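Local coordinates for protein lysine/ornithine decarboxylase (Vibrio vulnificus, PDB 2PLJ) that catalyses the pyridoxal phosphate-dependent decarboxylation of lysine and ornithine, and is seen here with putrescine joined to the cofactor, at residues Gly254-Asn259 with Met265-Phe270; Gln67-Leu72 with Arg95-Glu100; Leu124-His129 with Leu288-Arg293. All coordinates share one frame; numbering follows the deposited sequence. Where two conformers were deposited one is given.

Contact 1. Residues Gly254-Asn259 with Met265-Phe270; sequences GGFPVN and MPIDQF. With P3T ((4-{[(4-aminobutyl)amino]methyl}-5-hydroxy-6-methylpyridin-3-yl)methyl dihydrogen phosphate), chain D.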
loop_
_atom_site.group_PDB
_atom_site.type_symbol
_atom_site.label_atom_id
_atom_site.label_comp_id
_atom_site.label_asym_id
_atom_site.label_seq_id
_atom_site.Cartn_x
_atom_site.Cartn_y
_atom_site.Cartn_z
ATOM N N GLY A 254 -7.371 7.307 20.555
ATOM C CA GLY A 254 -8.090 7.823 19.389
ATOM C C GLY A 254 -9.390 7.083 19.151
ATOM O O GLY A 254 -9.987 6.502 20.068
ATOM N N GLY A 255 -9.837 7.122 17.897
ATOM C CA GLY A 255 -10.945 6.235 17.471
ATOM C C GLY A 255 -12.300 6.885 17.281
ATOM O O GLY A 255 -13.266 6.214 16.926
ATOM N N PHE A 256 -12.376 8.189 17.512
ATOM C CA PHE A 256 -13.622 8.932 17.353
ATOM C C PHE A 256 -14.008 8.827 15.892
ATOM O O PHE A 256 -13.152 8.966 15.008
ATOM C CB PHE A 256 -13.411 10.398 17.760
ATOM C CG PHE A 256 -12.757 10.533 19.108
ATOM C CD1 PHE A 256 -13.488 10.296 20.280
ATOM C CD2 PHE A 256 -11.376 10.769 19.198
ATOM C CE1 PHE A 256 -12.852 10.383 21.535
ATOM C CE2 PHE A 256 -10.740 10.855 20.446
ATOM C CZ PHE A 256 -11.489 10.658 21.621
ATOM N N PRO A 257 -15.285 8.504 15.643
ATOM C CA PRO A 257 -15.725 8.171 14.289
ATOM C C PRO A 257 -16.207 9.368 13.462
ATOM O O PRO A 257 -16.637 10.396 14.006
ATOM C CB PRO A 257 -16.894 7.200 14.556
ATOM C CG PRO A 257 -17.569 7.811 15.790
ATOM C CD PRO A 257 -16.360 8.306 16.641
ATOM N N VAL A 258 -16.169 9.195 12.144
ATOM C CA VAL A 258 -16.715 10.196 11.218
ATOM C C VAL A 258 -17.651 9.520 10.222
ATOM O O VAL A 258 -17.638 8.295 10.066
ATOM C CB VAL A 258 -15.593 10.930 10.444
ATOM C CG1 VAL A 258 -14.638 11.594 11.398
ATOM C CG2 VAL A 258 -14.871 9.985 9.510
ATOM N N ASN A 259 -18.452 10.329 9.550
ATOM C CA ASN A 259 -19.385 9.809 8.557
ATOM C C ASN A 259 -18.662 9.449 7.289
ATOM O O ASN A 259 -17.964 10.295 6.722
ATOM C CB ASN A 259 -20.457 10.843 8.228
ATOM C CG ASN A 259 -21.330 11.149 9.420
ATOM O OD1 ASN A 259 -21.427 12.290 9.857
ATOM N ND2 ASN A 259 -21.907 10.130 9.985
ATOM N N MET A 265 -22.779 8.526 15.204
ATOM C CA MET A 265 -23.256 9.393 16.266
ATOM C C MET A 265 -22.532 10.739 16.214
ATOM O O MET A 265 -21.296 10.767 16.120
ATOM C CB MET A 265 -22.996 8.731 17.615
ATOM C CG MET A 265 -24.020 9.009 18.665
ATOM S SD MET A 265 -23.489 8.187 20.178
ATOM C CE MET A 265 -23.466 6.479 19.651
ATOM N N PRO A 266 -23.287 11.854 16.257
ATOM C CA PRO A 266 -22.696 13.196 16.364
ATOM C C PRO A 266 -21.692 13.282 17.523
ATOM O O PRO A 266 -21.908 12.654 18.579
ATOM C CB PRO A 266 -23.903 14.079 16.650
ATOM C CG PRO A 266 -25.047 13.365 15.965
ATOM C CD PRO A 266 -24.767 11.906 16.191
ATOM N N ILE A 267 -20.626 14.055 17.338
ATOM C CA ILE A 267 -19.489 13.995 18.272
ATOM C C ILE A 267 -19.878 14.380 19.728
ATOM O O ILE A 267 -19.370 13.763 20.670
ATOM C CB ILE A 267 -18.233 14.748 17.749
ATOM C CG1 ILE A 267 -16.989 14.350 18.552
ATOM C CG2 ILE A 267 -18.461 16.291 17.713
ATOM C CD1 ILE A 267 -16.660 12.852 18.503
ATOM N N ASP A 268 -20.747 15.386 19.901
ATOM C CA ASP A 268 -21.203 15.768 21.276
ATOM C C ASP A 268 -21.882 14.618 21.990
ATOM O O ASP A 268 -21.584 14.335 23.163
ATOM C CB ASP A 268 -22.152 16.967 21.314
ATOM C CG ASP A 268 -21.544 18.212 20.756
ATOM O OD1 ASP A 268 -20.306 18.327 20.792
ATOM O OD2 ASP A 268 -22.322 19.083 20.305
ATOM N N GLN A 269 -22.801 13.966 21.280
ATOM C CA GLN A 269 -23.565 12.843 21.831
ATOM C C GLN A 269 -22.650 11.654 22.107
ATOM O O GLN A 269 -22.780 10.995 23.161
ATOM C CB GLN A 269 -24.683 12.435 20.885
ATOM C CG GLN A 269 -25.800 13.445 20.802
ATOM C CD GLN A 269 -26.695 13.175 19.617
ATOM O OE1 GLN A 269 -26.913 12.014 19.230
ATOM N NE2 GLN A 269 -27.208 14.245 19.014
ATOM N N PHE A 270 -21.725 11.415 21.170
ATOM C CA PHE A 270 -20.708 10.377 21.322
ATOM C C PHE A 270 -19.907 10.567 22.585
ATOM O O PHE A 270 -19.727 9.609 23.339
ATOM C CB PHE A 270 -19.771 10.355 20.112
ATOM C CG PHE A 270 -18.877 9.163 20.071
ATOM C CD1 PHE A 270 -19.290 7.993 19.413
ATOM C CD2 PHE A 270 -17.601 9.215 20.648
ATOM C CE1 PHE A 270 -18.455 6.883 19.329
ATOM C CE2 PHE A 270 -16.741 8.127 20.571
ATOM C CZ PHE A 270 -17.147 6.954 19.901
HETATM O OAE P3T D . -8.430 8.631 15.878
HETATM P PAU P3T D . -7.956 7.393 15.002
HETATM O OAF P3T D . -7.327 7.905 13.621
HETATM O OAC P3T D . -9.010 6.324 14.777
HETATM O OAP P3T D . -6.703 6.644 15.703
HETATM C CAM P3T D . -5.456 7.426 15.935
HETATM C CAS P3T D . -4.577 6.531 16.821
HETATM C CAH P3T D . -4.382 7.037 18.113
HETATM N NAO P3T D . -3.649 6.349 18.988
HETATM C CAQ P3T D . -3.114 5.168 18.698
HETATM C CAA P3T D . -2.306 4.419 19.786
HETATM C CAR P3T D . -3.299 4.586 17.427
HETATM O OAD P3T D . -2.733 3.399 17.162
HETATM C CAT P3T D . -4.062 5.273 16.459
HETATM C CAG P3T D . -4.202 4.720 15.149
HETATM N NAN P3T D . -4.075 3.413 14.969
HETATM C CAL P3T D . -4.154 2.678 13.666
HETATM C CAK P3T D . -5.374 3.080 12.821
HETATM C CAJ P3T D . -5.242 2.294 11.479
HETATM C CAI P3T D . -6.409 2.615 10.539
HETATM N NAB P3T D . -6.426 1.727 9.351
HETATM O O HOH W 1 -18.649 11.740 15.510
#

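Contact 2. Residues Gln67-Leu72 with Arg95-Glu100; sequences QQYRAL and RTLLAE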
loop_
_atom_site.group_PDB
_atom_site.type_symbol
_atom_site.label_atom_id
_atom_site.label_comp_id
_atom_site.label_asym_id
_atom_site.label_seq_id
_atom_site.Cartn_x
_atom_site.Cartn_y
_atom_site.Cartn_z
ATOM N N GLN A 67 -12.321 23.219 11.887
ATOM C CA GLN A 67 -13.696 22.858 12.293
ATOM C C GLN A 67 -13.749 21.577 13.116
ATOM O O GLN A 67 -14.441 21.500 14.156
ATOM C CB GLN A 67 -14.560 22.659 11.052
ATOM C CG GLN A 67 -14.977 23.977 10.428
ATOM C CD GLN A 67 -15.509 23.797 9.018
ATOM O OE1 GLN A 67 -16.121 22.759 8.694
ATOM N NE2 GLN A 67 -15.288 24.806 8.171
ATOM N N GLN A 68 -13.073 20.548 12.607
ATOM C CA GLN A 68 -13.071 19.250 13.273
ATOM C C GLN A 68 -12.395 19.333 14.658
ATOM O O GLN A 68 -12.947 18.849 15.658
ATOM C CB GLN A 68 -12.431 18.182 12.370
ATOM C CG GLN A 68 -13.215 17.877 11.128
ATOM C CD GLN A 68 -14.623 17.401 11.455
ATOM O OE1 GLN A 68 -15.602 18.149 11.282
ATOM N NE2 GLN A 68 -14.736 16.187 11.960
ATOM N N TYR A 69 -11.228 19.976 14.711
ATOM C CA TYR A 69 -10.533 20.159 15.997
ATOM C C TYR A 69 -11.446 20.878 17.001
ATOM O O TYR A 69 -11.607 20.439 18.148
ATOM C CB TYR A 69 -9.250 20.963 15.814
ATOM C CG TYR A 69 -8.521 21.185 17.119
ATOM C CD1 TYR A 69 -7.685 20.202 17.640
ATOM C CD2 TYR A 69 -8.651 22.391 17.816
ATOM C CE1 TYR A 69 -7.025 20.398 18.874
ATOM C CE2 TYR A 69 -7.980 22.592 19.047
ATOM C CZ TYR A 69 -7.171 21.595 19.548
ATOM O OH TYR A 69 -6.512 21.796 20.757
ATOM N N ARG A 70 -12.050 21.974 16.553
ATOM C CA ARG A 70 -12.927 22.776 17.423
ATOM C C ARG A 70 -14.139 21.984 17.901
ATOM O O ARG A 70 -14.513 22.083 19.061
ATOM C CB ARG A 70 -13.340 24.042 16.702
ATOM C CG ARG A 70 -12.140 24.953 16.459
ATOM C CD ARG A 70 -12.563 26.205 15.649
ATOM N NE ARG A 70 -11.393 27.009 15.275
ATOM C CZ ARG A 70 -11.438 28.086 14.494
ATOM N NH1 ARG A 70 -12.596 28.519 13.991
ATOM N NH2 ARG A 70 -10.324 28.754 14.227
ATOM N N ALA A 71 -14.722 21.183 17.003
ATOM C CA ALA A 71 -15.888 20.357 17.343
ATOM C C ALA A 71 -15.522 19.323 18.410
ATOM O O ALA A 71 -16.281 19.114 19.365
ATOM C CB ALA A 71 -16.461 19.695 16.114
ATOM N N LEU A 72 -14.350 18.689 18.265
ATOM C CA LEU A 72 -13.912 17.697 19.253
ATOM C C LEU A 72 -13.589 18.341 20.615
ATOM O O LEU A 72 -13.975 17.796 21.668
ATOM C CB LEU A 72 -12.724 16.882 18.734
ATOM C CG LEU A 72 -12.332 15.688 19.633
ATOM C CD1 LEU A 72 -13.488 14.721 19.878
ATOM C CD2 LEU A 72 -11.181 14.952 18.985
ATOM N N ARG A 95 1.028 22.448 10.951
ATOM C CA ARG A 95 1.062 23.906 11.172
ATOM C C ARG A 95 -0.314 24.468 11.562
ATOM O O ARG A 95 -0.420 25.291 12.503
ATOM C CB ARG A 95 1.584 24.659 9.941
ATOM C CG ARG A 95 3.070 24.453 9.693
ATOM C CD ARG A 95 3.631 25.605 8.842
ATOM N NE ARG A 95 2.946 25.717 7.555
ATOM C CZ ARG A 95 3.368 25.154 6.424
ATOM N NH1 ARG A 95 4.481 24.409 6.430
ATOM N NH2 ARG A 95 2.687 25.345 5.287
ATOM N N THR A 96 -1.342 24.022 10.844
ATOM C CA THR A 96 -2.721 24.511 11.066
ATOM C C THR A 96 -3.165 24.218 12.513
ATOM O O THR A 96 -3.700 25.074 13.224
ATOM C CB THR A 96 -3.697 23.871 10.035
ATOM O OG1 THR A 96 -3.425 24.373 8.711
ATOM C CG2 THR A 96 -5.166 24.144 10.416
ATOM N N LEU A 97 -2.908 22.986 12.937
ATOM C CA LEU A 97 -3.264 22.522 14.291
ATOM C C LEU A 97 -2.416 23.170 15.374
ATOM O O LEU A 97 -2.931 23.572 16.427
ATOM C CB LEU A 97 -3.170 21.009 14.329
ATOM C CG LEU A 97 -4.297 20.326 13.556
ATOM C CD1 LEU A 97 -3.946 18.849 13.534
ATOM C CD2 LEU A 97 -5.728 20.615 14.168
ATOM N N LEU A 98 -1.116 23.311 15.112
ATOM C CA LEU A 98 -0.261 24.027 16.057
ATOM C C LEU A 98 -0.831 25.447 16.330
ATOM O O LEU A 98 -0.921 25.906 17.487
ATOM C CB LEU A 98 1.169 24.113 15.518
ATOM C CG LEU A 98 2.197 24.865 16.382
ATOM C CD1 LEU A 98 2.430 24.131 17.715
ATOM C CD2 LEU A 98 3.495 25.027 15.578
ATOM N N ALA A 99 -1.205 26.141 15.258
ATOM C CA ALA A 99 -1.687 27.511 15.373
ATOM C C ALA A 99 -3.012 27.539 16.156
ATOM O O ALA A 99 -3.333 28.513 16.850
ATOM C CB ALA A 99 -1.855 28.114 13.974
ATOM N N GLU A 100 -3.779 26.453 16.030
ATOM C CA GLU A 100 -5.077 26.320 16.661
ATOM C C GLU A 100 -4.970 25.990 18.176
ATOM O O GLU A 100 -5.925 26.180 18.943
ATOM C CB GLU A 100 -5.886 25.300 15.836
ATOM C CG GLU A 100 -7.352 25.196 16.140
ATOM C CD GLU A 100 -8.193 26.451 15.883
ATOM O OE1 GLU A 100 -7.869 27.356 15.066
ATOM O OE2 GLU A 100 -9.220 26.526 16.582
#

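Contact 3. Residues Leu124-His129 with Leu288-Arg293; sequences LTIHTH and LAEPGR. With P3T ((4-{[(4-aminobutyl)amino]methyl}-5-hydroxy-6-methylpyridin-3-yl)methyl dihydrogen phosphate), chain D.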
loop_
_atom_site.group_PDB
_atom_site.type_symbol
_atom_site.label_atom_id
_atom_site.label_comp_id
_atom_site.label_asym_id
_atom_site.label_seq_id
_atom_site.Cartn_x
_atom_site.Cartn_y
_atom_site.Cartn_z
ATOM N N LEU A 124 4.721 19.821 23.531
ATOM C CA LEU A 124 3.366 19.565 23.020
ATOM C C LEU A 124 3.196 18.149 22.463
ATOM O O LEU A 124 2.141 17.833 21.899
ATOM C CB LEU A 124 2.987 20.581 21.916
ATOM C CG LEU A 124 2.872 22.050 22.340
ATOM C CD1 LEU A 124 2.442 22.874 21.110
ATOM C CD2 LEU A 124 1.895 22.233 23.453
ATOM N N THR A 125 4.216 17.321 22.638
ATOM C CA THR A 125 4.256 16.014 21.975
ATOM C C THR A 125 4.341 14.869 22.968
ATOM O O THR A 125 4.870 15.001 24.095
ATOM C CB THR A 125 5.408 15.896 20.932
ATOM O OG1 THR A 125 6.674 15.748 21.590
ATOM C CG2 THR A 125 5.438 17.118 19.957
ATOM N N ILE A 126 3.778 13.749 22.535
ATOM C CA ILE A 126 3.963 12.475 23.222
ATOM C C ILE A 126 4.322 11.428 22.155
ATOM O O ILE A 126 3.885 11.534 20.989
ATOM C CB ILE A 126 2.709 12.006 24.024
ATOM C CG1 ILE A 126 1.476 11.836 23.123
ATOM C CG2 ILE A 126 2.406 12.981 25.190
ATOM C CD1 ILE A 126 0.226 11.302 23.878
ATOM N N HIS A 127 5.103 10.422 22.538
ATOM C CA HIS A 127 5.479 9.354 21.592
ATOM C C HIS A 127 4.722 8.105 22.047
ATOM O O HIS A 127 4.792 7.732 23.212
ATOM C CB HIS A 127 7.006 9.161 21.629
ATOM C CG HIS A 127 7.528 8.286 20.541
ATOM N ND1 HIS A 127 7.242 6.930 20.466
ATOM C CD2 HIS A 127 8.362 8.560 19.511
ATOM C CE1 HIS A 127 7.857 6.424 19.411
ATOM N NE2 HIS A 127 8.579 7.380 18.848
ATOM N N THR A 128 3.909 7.537 21.179
ATOM C CA THR A 128 3.009 6.482 21.661
ATOM C C THR A 128 3.227 5.123 21.034
ATOM O O THR A 128 2.399 4.227 21.211
ATOM C CB THR A 128 1.564 6.908 21.498
ATOM O OG1 THR A 128 1.339 7.187 20.123
ATOM C CG2 THR A 128 1.240 8.131 22.433
ATOM N N HIS A 129 4.352 4.936 20.353
ATOM C CA HIS A 129 4.547 3.614 19.764
ATOM C C HIS A 129 4.942 2.681 20.903
ATOM O O HIS A 129 5.935 2.962 21.582
ATOM C CB HIS A 129 5.621 3.606 18.691
ATOM C CG HIS A 129 5.607 2.332 17.915
ATOM N ND1 HIS A 129 5.547 2.279 16.537
ATOM C CD2 HIS A 129 5.553 1.046 18.346
ATOM C CE1 HIS A 129 5.510 1.011 16.156
ATOM N NE2 HIS A 129 5.509 0.247 17.233
ATOM N N LEU A 288 -5.840 13.177 28.448
ATOM C CA LEU A 288 -5.351 13.390 27.058
ATOM C C LEU A 288 -6.168 12.522 26.107
ATOM O O LEU A 288 -6.742 11.490 26.518
ATOM C CB LEU A 288 -3.876 12.919 26.893
ATOM C CG LEU A 288 -2.808 13.226 27.934
ATOM C CD1 LEU A 288 -1.470 12.749 27.499
ATOM C CD2 LEU A 288 -2.771 14.779 28.244
ATOM N N ALA A 289 -6.216 12.897 24.822
ATOM C CA ALA A 289 -6.688 11.951 23.804
ATOM C C ALA A 289 -5.794 12.084 22.597
ATOM O O ALA A 289 -5.018 13.059 22.501
ATOM C CB ALA A 289 -8.138 12.218 23.407
ATOM N N GLU A 290 -5.947 11.150 21.663
ATOM C CA GLU A 290 -5.046 11.011 20.505
ATOM C C GLU A 290 -5.871 10.930 19.202
ATOM O O GLU A 290 -5.742 9.944 18.434
ATOM C CB GLU A 290 -4.197 9.729 20.635
ATOM C CG GLU A 290 -3.236 9.678 21.832
ATOM C CD GLU A 290 -2.772 8.251 22.178
ATOM O OE1 GLU A 290 -1.944 8.105 23.108
ATOM O OE2 GLU A 290 -3.201 7.263 21.527
ATOM N N PRO A 291 -6.722 11.945 18.939
ATOM C CA PRO A 291 -7.592 11.827 17.774
ATOM C C PRO A 291 -6.759 11.919 16.481
ATOM O O PRO A 291 -5.828 12.742 16.386
ATOM C CB PRO A 291 -8.536 13.037 17.905
ATOM C CG PRO A 291 -7.688 14.096 18.674
ATOM C CD PRO A 291 -6.868 13.241 19.641
ATOM N N GLY A 292 -7.079 11.060 15.509
ATOM C CA GLY A 292 -6.477 11.158 14.172
ATOM C C GLY A 292 -7.567 11.395 13.147
ATOM O O GLY A 292 -7.812 12.552 12.718
ATOM N N ARG A 293 -8.244 10.297 12.797
ATOM C CA ARG A 293 -9.242 10.295 11.733
ATOM C C ARG A 293 -10.259 11.428 11.887
ATOM O O ARG A 293 -10.654 12.056 10.905
ATOM C CB ARG A 293 -9.979 8.954 11.738
ATOM C CG ARG A 293 -11.004 8.799 10.606
ATOM C CD ARG A 293 -11.870 7.513 10.806
ATOM N NE ARG A 293 -11.084 6.289 11.011
ATOM C CZ ARG A 293 -10.674 5.476 10.025
ATOM N NH1 ARG A 293 -10.945 5.754 8.736
ATOM N NH2 ARG A 293 -9.991 4.370 10.326
HETATM O OAE P3T D . -8.430 8.631 15.878
HETATM P PAU P3T D . -7.956 7.393 15.002
HETATM O OAF P3T D . -7.327 7.905 13.621
HETATM O OAC P3T D . -9.010 6.324 14.777
HETATM O OAP P3T D . -6.703 6.644 15.703
HETATM C CAM P3T D . -5.456 7.426 15.935
HETATM C CAS P3T D . -4.577 6.531 16.821
HETATM C CAH P3T D . -4.382 7.037 18.113
HETATM N NAO P3T D . -3.649 6.349 18.988
HETATM C CAQ P3T D . -3.114 5.168 18.698
HETATM C CAA P3T D . -2.306 4.419 19.786
HETATM C CAR P3T D . -3.299 4.586 17.427
HETATM O OAD P3T D . -2.733 3.399 17.162
HETATM C CAT P3T D . -4.062 5.273 16.459
HETATM C CAG P3T D . -4.202 4.720 15.149
HETATM N NAN P3T D . -4.075 3.413 14.969
HETATM C CAL P3T D . -4.154 2.678 13.666
HETATM C CAK P3T D . -5.374 3.080 12.821
HETATM C CAJ P3T D . -5.242 2.294 11.479
HETATM C CAI P3T D . -6.409 2.615 10.539
HETATM N NAB P3T D . -6.426 1.727 9.351
#

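Contact 1. Residues Gly254-Asn259 with Met265-Phe270
A single water joins the two segments, donating to Pro257 O at 2.8 Å and to Met265 O at 2.9 Å. The contact belongs to the β/α barrel. The 254-259 loop follows barrel strand 249-251, and the chain then turns back into helix 267-278. The loop carries the Gly-Gly-Phe-Pro sequence of the glycine-rich phosphate loop found in this decarboxylase family. Apart from this water the two segments meet through apolar groups. The Pro257 ring lies over one face of the Phe270 ring and makes a CH-π contact. Its CD sits 3.7 Å from the centroid of that ring, only 17° off the normal. Pro257 CG also rests on the Phe270 side bearing CD1 and CE1. Phe270 reaches the loop because its CG is anti to the backbone N (chi1 -169°). The Phe256 side chain runs across that of Phe270, with Phe256 CD1 3.9 Å from Phe270 CE2. Ile267 adds its CD1 methyl, 4.1 Å from Phe256 CB. The Phe256 ring also lies nearly parallel to that of Tyr225 and touches Phe294, so this patch continues into its neighbours. Pro266 is the N-cap of helix 267-278, and Phe270 N bonds back to Pro266 O. At the other end of the loop the backbone turns to the cofactor. Gly255 has a positive phi of 105°, which suits glycine, and Tyr225 OH holds Gly254 O. Gly255 N then gives a nearly straight hydrogen bond of 2.9 Å to the phosphate oxygen OAE of P3T.

Contact 2. Residues Gln67-Leu72 with Arg95-Glu100
Helices 67-72 and 95-100 pack with their axes 11.0 Å apart and their N-to-C directions 41° from each other, and Tyr69 and Leu97 have the nearest CA atoms. They belong to the outer helical layer of the β/α barrel: helix 62-75 precedes the first barrel strand, 79-84, and helix 91-100 follows that strand. The inner part of the contact is apolar. Tyr69 points at the other helix with CG anti to its N. Leu97 brings one methyl to the base of this side chain, with Leu97 CD2 3.9 Å from Tyr69 CB. Further along the ring, Tyr69 CD2 meets Glu100 CG at 3.5 Å. Leu81 and Ile295 also pack on Tyr69. Towards solvent the chemistry becomes ionic. Arg70 stretches out along its chain and grips Glu100 side-on, using two nitrogens for two oxygens. Glu100 folds at chi2 (63°) and swings its carboxylate to the guanidinium edge. The two planes are turned 39° from each other, so the two-bond salt bridge is twisted rather than flat. Arg70 NH2 reaches Glu100 OE1 at 2.9 Å on the syn side. The second arm is shorter: Arg70 NE, 2.6 Å from Glu100 OE2, meets it from above the carboxylate plane, while OE2 itself lies close to the guanidinium plane.

Contact 3. Residues Leu124-His129 with Leu288-Arg293
Ile126 sends its CD1 methyl over the interior of the barrel, where it meets Leu288 CD1 at 4.3 Å and Glu290 OE1 at 3.9 Å. Strands 125-127 and 286-289 are not neighbours. Strands 103-106 and 79-84 stand between them in the sheet, so side chains alone reach across. His82 and Asp251 also touch Ile126. Thr128 comes from the opposite direction to Glu290 and presents a methyl: its CG2 is 3.3 Å from Glu290 OE1. The hydroxyl of Thr128 is used otherwise, in a hydrogen bond with Asp105. Glu290 has CG anti to the carbonyl carbon (chi1 -63°) and an extended chain beyond it, which together carry the carboxylate between the barrel wall and the cofactor ring. OE1 faces the wall and also lies close to the carboxylate oxygen OD2 of Asp251. Glu290 OE2 lies 2.7 Å from the pyridine nitrogen NAO of P3T. Thus Ile126 and Thr128 form a second shell behind the acid that meets the cofactor ring. After Glu290 the chain runs on to the phosphate. Gly292 N donates to P3T OAE at 2.8 Å, and Arg293 N donates to P3T OAF at 2.7 Å, where helix 293-296 begins. The Arg293 side chain turns on toward Asp334, Ser217 and Tyr260. A carboxylate at the pyridine nitrogen and backbone N-H groups at the phosphate, both following a barrel strand, are typical of the cofactor site of fold type III pyridoxal phosphate enzymes.

Overall arrangement
All three contacts lie in one β/α barrel. Contact 3 lies in its buried interior, where residues on and just after two strands meet beside the cofactor. Contact 1 is also largely buried but sits between a strand-end loop and the helix that follows, mostly through aromatic and proline packing. Contact 2 lies in the outer helical layer and is the one with a salt bridge between its two segments. Contacts 1 and 3 share the ligand: one phosphate oxygen, OAE, is bonded by Gly255 N and Gly292 N. Their centres are about 17 Å apart. Leu72, on the helix of contact 2 but not in its interface, packs on Ile267 and Phe256 of contact 1 and Pro291 of contact 3.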